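PDB 4Q05: esterase E25 from Uncultured bacterium, which probably hydrolyses carboxylic ester bonds, as a dimeric member of the GTSAG motif subfamily of the bacterial hormone-sensitive lipase family. Local coordinates for residues A[116-121]-A[163-168]; A[93-98]-A[149-154]. All coordinates share one frame; numbering follows the deposited sequence.

Contact 1. Residues A[116-121]-A[163-168]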
loop_
_atom_site.group_PDB
_atom_site.type_symbol
_atom_site.label_atom_id
_atom_site.label_comp_id
_atom_site.label_asym_id
_atom_site.label_seq_id
_atom_site.Cartn_x
_atom_site.Cartn_y
_atom_site.Cartn_z
ATOM N N VAL A 116 -14.216 -5.214 29.587
ATOM C CA VAL A 116 -14.345 -4.289 28.457
ATOM C C VAL A 116 -14.160 -2.841 28.891
ATOM O O VAL A 116 -14.258 -2.523 30.068
ATOM C CB VAL A 116 -15.717 -4.405 27.763
ATOM C CG1 VAL A 116 -15.928 -5.829 27.246
ATOM C CG2 VAL A 116 -16.849 -3.979 28.716
ATOM N N TYR A 117 -13.903 -1.964 27.928
ATOM C CA TYR A 117 -13.864 -0.540 28.209
ATOM C C TYR A 117 -14.792 0.169 27.263
ATOM O O TYR A 117 -14.682 0.008 26.040
ATOM C CB TYR A 117 -12.441 0.009 28.080
ATOM C CG TYR A 117 -11.551 -0.480 29.187
ATOM C CD1 TYR A 117 -11.497 0.186 30.405
ATOM C CD2 TYR A 117 -10.803 -1.634 29.036
ATOM C CE1 TYR A 117 -10.699 -0.282 31.435
ATOM C CE2 TYR A 117 -10.006 -2.103 30.056
ATOM C CZ TYR A 117 -9.957 -1.425 31.248
ATOM O OH TYR A 117 -9.163 -1.900 32.264
ATOM N N TYR A 118 -15.721 0.932 27.839
ATOM C CA TYR A 118 -16.617 1.777 27.071
ATOM C C TYR A 118 -15.913 3.099 26.838
ATOM O O TYR A 118 -15.554 3.786 27.784
ATOM C CB TYR A 118 -17.914 2.020 27.828
ATOM C CG TYR A 118 -18.758 0.777 27.987
ATOM C CD1 TYR A 118 -18.532 -0.107 29.033
ATOM C CD2 TYR A 118 -19.785 0.488 27.089
ATOM C CE1 TYR A 118 -19.306 -1.242 29.181
ATOM C CE2 TYR A 118 -20.560 -0.646 27.232
ATOM C CZ TYR A 118 -20.314 -1.506 28.278
ATOM O OH TYR A 118 -21.080 -2.640 28.430
ATOM N N VAL A 119 -15.719 3.439 25.573
ATOM C CA VAL A 119 -14.927 4.599 25.181
ATOM C C VAL A 119 -15.846 5.510 24.391
ATOM O O VAL A 119 -16.241 5.186 23.273
ATOM C CB VAL A 119 -13.701 4.184 24.332
ATOM C CG1 VAL A 119 -12.845 5.419 23.940
ATOM C CG2 VAL A 119 -12.838 3.176 25.091
ATOM N N THR A 120 -16.226 6.625 25.004
ATOM C CA THR A 120 -17.196 7.540 24.415
ATOM C C THR A 120 -16.547 8.892 24.147
ATOM O O THR A 120 -16.085 9.555 25.074
ATOM C CB THR A 120 -18.393 7.752 25.362
ATOM O OG1 THR A 120 -18.780 6.495 25.926
ATOM C CG2 THR A 120 -19.574 8.354 24.620
ATOM N N PRO A 121 -16.507 9.305 22.872
ATOM C CA PRO A 121 -15.913 10.591 22.496
ATOM C C PRO A 121 -16.929 11.704 22.715
ATOM O O PRO A 121 -18.105 11.387 22.819
ATOM C CB PRO A 121 -15.668 10.416 20.999
ATOM C CG PRO A 121 -16.775 9.542 20.553
ATOM C CD PRO A 121 -17.066 8.594 21.708
ATOM N N ARG A 163 -18.734 5.722 19.083
ATOM C CA ARG A 163 -18.509 5.055 20.359
ATOM C C ARG A 163 -17.727 3.790 20.109
ATOM O O ARG A 163 -17.978 3.081 19.142
ATOM C CB ARG A 163 -19.832 4.686 21.032
ATOM C CG ARG A 163 -20.646 5.881 21.472
ATOM C CD ARG A 163 -21.916 5.439 22.194
ATOM N NE ARG A 163 -22.740 6.590 22.529
ATOM C CZ ARG A 163 -23.600 7.157 21.687
ATOM N NH1 ARG A 163 -23.766 6.665 20.461
ATOM N NH2 ARG A 163 -24.299 8.211 22.079
ATOM N N VAL A 164 -16.794 3.510 21.006
ATOM C CA VAL A 164 -15.991 2.317 20.934
ATOM C C VAL A 164 -16.196 1.472 22.182
ATOM O O VAL A 164 -16.303 1.987 23.291
ATOM C CB VAL A 164 -14.500 2.663 20.828
ATOM C CG1 VAL A 164 -13.674 1.395 20.817
ATOM C CG2 VAL A 164 -14.248 3.496 19.574
ATOM N N LEU A 165 -16.266 0.169 21.979
ATOM C CA LEU A 165 -16.253 -0.787 23.068
ATOM C C LEU A 165 -14.973 -1.603 22.897
ATOM O O LEU A 165 -14.848 -2.389 21.956
ATOM C CB LEU A 165 -17.487 -1.689 22.992
ATOM C CG LEU A 165 -17.554 -2.834 24.016
ATOM C CD1 LEU A 165 -17.668 -2.270 25.424
ATOM C CD2 LEU A 165 -18.734 -3.742 23.711
ATOM N N SER A 166 -14.006 -1.399 23.785
ATOM C CA SER A 166 -12.732 -2.093 23.647
ATOM C C SER A 166 -12.717 -3.346 24.497
ATOM O O SER A 166 -12.998 -3.301 25.691
ATOM C CB SER A 166 -11.553 -1.188 24.013
ATOM O OG SER A 166 -10.330 -1.790 23.614
ATOM N N ILE A 167 -12.396 -4.470 23.871
ATOM C CA ILE A 167 -12.409 -5.738 24.573
ATOM C C ILE A 167 -11.057 -6.066 25.208
ATOM O O ILE A 167 -10.054 -6.230 24.527
ATOM C CB ILE A 167 -12.826 -6.880 23.645
ATOM C CG1 ILE A 167 -14.154 -6.512 22.964
ATOM C CG2 ILE A 167 -12.883 -8.192 24.441
ATOM C CD1 ILE A 167 -14.648 -7.526 21.960
ATOM N N ASP A 168 -11.055 -6.163 26.527
ATOM C CA ASP A 168 -9.859 -6.477 27.283
ATOM C C ASP A 168 -9.813 -7.999 27.433
ATOM O O ASP A 168 -10.053 -8.558 28.504
ATOM C CB ASP A 168 -9.942 -5.769 28.631
ATOM C CG ASP A 168 -8.816 -6.137 29.559
ATOM O OD1 ASP A 168 -7.769 -6.639 29.099
ATOM O OD2 ASP A 168 -8.983 -5.909 30.766
#

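Contact 2. Residues A[93-98]-A[149-154]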
loop_
_atom_site.group_PDB
_atom_site.type_symbol
_atom_site.label_atom_id
_atom_site.label_comp_id
_atom_site.label_asym_id
_atom_site.label_seq_id
_atom_site.Cartn_x
_atom_site.Cartn_y
_atom_site.Cartn_z
ATOM N N ASP A 93 -0.945 5.480 31.632
ATOM C CA ASP A 93 -0.747 6.920 31.783
ATOM C C ASP A 93 -0.996 7.662 30.480
ATOM O O ASP A 93 -1.707 8.665 30.463
ATOM C CB ASP A 93 0.652 7.226 32.324
ATOM C CG ASP A 93 0.832 6.764 33.755
ATOM O OD1 ASP A 93 -0.181 6.712 34.492
ATOM O OD2 ASP A 93 1.982 6.451 34.141
ATOM N N MET A 94 -0.429 7.169 29.381
ATOM C CA MET A 94 -0.670 7.801 28.088
ATOM C C MET A 94 -2.163 7.802 27.766
ATOM O O MET A 94 -2.714 8.804 27.301
ATOM C CB MET A 94 0.109 7.098 26.972
ATOM C CG MET A 94 1.626 7.167 27.144
ATOM S SD MET A 94 2.557 6.144 25.980
ATOM C CE MET A 94 4.181 6.163 26.744
ATOM N N ALA A 95 -2.814 6.670 28.012
ATOM C CA ALA A 95 -4.230 6.517 27.682
ATOM C C ALA A 95 -5.066 7.564 28.400
ATOM O O ALA A 95 -5.859 8.274 27.784
ATOM C CB ALA A 95 -4.707 5.123 28.044
ATOM N N ARG A 96 -4.876 7.661 29.709
ATOM C CA ARG A 96 -5.617 8.624 30.510
ATOM C C ARG A 96 -5.315 10.055 30.084
ATOM O O ARG A 96 -6.204 10.903 30.053
ATOM C CB ARG A 96 -5.288 8.434 31.982
ATOM C CG ARG A 96 -5.624 7.046 32.469
ATOM C CD ARG A 96 -5.558 6.945 33.978
ATOM N NE ARG A 96 -6.190 5.717 34.448
ATOM C CZ ARG A 96 -6.021 5.212 35.665
ATOM N NH1 ARG A 96 -5.229 5.827 36.535
ATOM N NH2 ARG A 96 -6.637 4.085 36.007
ATOM N N GLU A 97 -4.060 10.320 29.746
ATOM C CA GLU A 97 -3.678 11.662 29.336
ATOM C C GLU A 97 -4.399 12.063 28.057
ATOM O O GLU A 97 -4.959 13.156 27.975
ATOM C CB GLU A 97 -2.165 11.772 29.153
ATOM C CG GLU A 97 -1.684 13.184 28.818
ATOM C CD GLU A 97 -1.984 14.203 29.918
ATOM O OE1 GLU A 97 -2.304 13.793 31.061
ATOM O OE2 GLU A 97 -1.895 15.420 29.634
ATOM N N ILE A 98 -4.385 11.188 27.055
ATOM C CA ILE A 98 -5.102 11.481 25.824
ATOM C C ILE A 98 -6.582 11.662 26.132
ATOM O O ILE A 98 -7.230 12.564 25.593
ATOM C CB ILE A 98 -4.972 10.361 24.786
ATOM C CG1 ILE A 98 -3.512 9.951 24.597
ATOM C CG2 ILE A 98 -5.563 10.810 23.473
ATOM C CD1 ILE A 98 -2.769 10.792 23.601
ATOM N N GLY A 149 -4.729 -1.032 26.904
ATOM C CA GLY A 149 -5.214 -1.337 25.571
ATOM C C GLY A 149 -6.174 -0.319 24.994
ATOM O O GLY A 149 -6.585 -0.443 23.838
ATOM N N THR A 150 -6.523 0.699 25.775
ATOM C CA THR A 150 -7.513 1.675 25.327
ATOM C C THR A 150 -6.962 2.808 24.456
ATOM O O THR A 150 -7.736 3.570 23.875
ATOM C CB THR A 150 -8.286 2.300 26.505
ATOM O OG1 THR A 150 -7.364 2.940 27.398
ATOM C CG2 THR A 150 -9.084 1.228 27.259
ATOM N N ILE A 151 -5.644 2.929 24.350
ATOM C CA ILE A 151 -5.087 4.030 23.556
ATOM C C ILE A 151 -5.660 4.089 22.142
ATOM O O ILE A 151 -6.232 5.097 21.734
ATOM C CB ILE A 151 -3.551 3.995 23.507
ATOM C CG1 ILE A 151 -2.990 4.137 24.921
ATOM C CG2 ILE A 151 -3.013 5.122 22.615
ATOM C CD1 ILE A 151 -1.488 3.946 25.006
ATOM N N GLU A 152 -5.546 3.003 21.393
ATOM C CA GLU A 152 -6.041 3.041 20.020
ATOM C C GLU A 152 -7.563 3.244 19.963
ATOM O O GLU A 152 -8.079 3.867 19.032
ATOM C CB GLU A 152 -5.632 1.789 19.248
ATOM C CG GLU A 152 -6.124 1.770 17.811
ATOM C CD GLU A 152 -5.729 0.498 17.073
ATOM O OE1 GLU A 152 -5.712 -0.592 17.691
ATOM O OE2 GLU A 152 -5.441 0.591 15.866
ATOM N N ALA A 153 -8.272 2.702 20.952
ATOM C CA ALA A 153 -9.719 2.859 21.045
ATOM C C ALA A 153 -10.076 4.323 21.229
ATOM O O ALA A 153 -11.056 4.817 20.680
ATOM C CB ALA A 153 -10.257 2.058 22.221
ATOM N N ILE A 154 -9.293 5.004 22.046
ATOM C CA ILE A 154 -9.503 6.429 22.278
ATOM C C ILE A 154 -9.303 7.205 20.971
ATOM O O ILE A 154 -10.087 8.103 20.640
ATOM C CB ILE A 154 -8.546 6.932 23.359
ATOM C CG1 ILE A 154 -8.917 6.311 24.712
ATOM C CG2 ILE A 154 -8.550 8.463 23.431
ATOM C CD1 ILE A 154 -7.797 6.405 25.740
#

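Contact 1. Residues A[116-121]-A[163-168]
Strands 116-120 and 164-168 run antiparallel, 4.6 Å between their axes and 162° between their directions, Tyr-117 facing Ser-166 and Val-119 facing Val-164 in hydrogen-bonded pairs. Tyr-117 N gives to Ser-166 O at 2.8 Å and Tyr-117 O accepts from Ser-166 N; Val-119 and Val-164 exchange a second pair of bonds. On one face, the side chain of Leu-165 swings back to the partner strand, its CG anti to the backbone N (chi1 175°). Its CD1 lies over the centre of the Tyr-118 ring, a CH-pi contact 3.8 Å from the centroid, and also meets Val-116 CB at 3.7 Å. This is the antiparallel part of the alpha/beta-hydrolase sheet: strand 105-111 flanks 116-120, strand 132-136 flanks 164-168, and helix 179-194 packs on Leu-165. The other face carries Val-119 and Val-164, whose CB atoms come within 3.9 Å under helix 151-160. At the end of the pair, Tyr-117 CE2 rests 3.9 Å from Asp-168 CB, the ring turned 33° from the carboxylate plane. That carboxylate is held by Ser-115 OG on OD2 and by Gly-146 N on OD1.

Contact 2. Residues A[93-98]-A[149-154]
Ala-95 sets its methyl against Thr-150 and Ile-151, CB lying 3.7 Å from Ile-151 CG1 and 3.5 Å from Thr-150 OG1. The backbones come close here, with Ala-95 CA and Ile-151 CA 4.9 Å apart, and the small side chain suits so near an approach. Ile-151 reaches toward the neighbouring helix: its CG1 stands anti to the carbonyl carbon (chi1 -61°) and the chain runs on extended, which carries CD1 to within 4.0 Å of Met-94 CB.

One turn further on, Ile-154 packs against both Ala-95 and Ile-98. Its CD1 lies against Ala-95 O at 3.4 Å and is 4.1 Å from Ala-95 CB; that carbonyl is hydrogen-bonded to Ser-99 OG. The other branch of Ile-154, CG2, touches Ile-98 CG2 at 3.8 Å, methyl against methyl, the two isoleucines meeting at a slant. Helix 91-102 thus lies alongside the N-terminal part of helix 151-160, which itself packs on the central sheet of the alpha/beta-hydrolase fold, its Ala-153 and Ile-154 resting on Val-119.

Thr-150 OG1, buried against Ala-95, is hydrogen-bonded to Glu-147 O, and Arg-96, pointing away from the facing helix, makes a salt bridge with the carboxylate of the same Glu-147. With no hydrogen bond between the two segments, they are held by van der Waals packing of aliphatic groups, while Glu-147, joined through its backbone to Thr-150 and through its side chain to Arg-96, adds a polar link.

In the fold
Contacts 1 and 2 meet through residues 149-154, which pack on the sheet on one side and on helix 91-102 on another; their centres are 11 Å apart. Tyr-117 CG of contact 1 lies 3.6 Å from Thr-150 CG2 of contact 2, while Val-164 CG2 comes equally near Ala-153 O. Val-119 completes the seam, its CG1 3.9 Å from Ile-154 CA. Helix 151-160 leads in the chain directly to strand 164-168, tying the two contacts covalently as well. Glu-152 is hydrogen-bonded to Ser-205 OG and Tyr-335 OH; Ser-205 adjoins Ser-206, the probable nucleophile of a GxSxG elbow, which places this helix near the likely catalytic site.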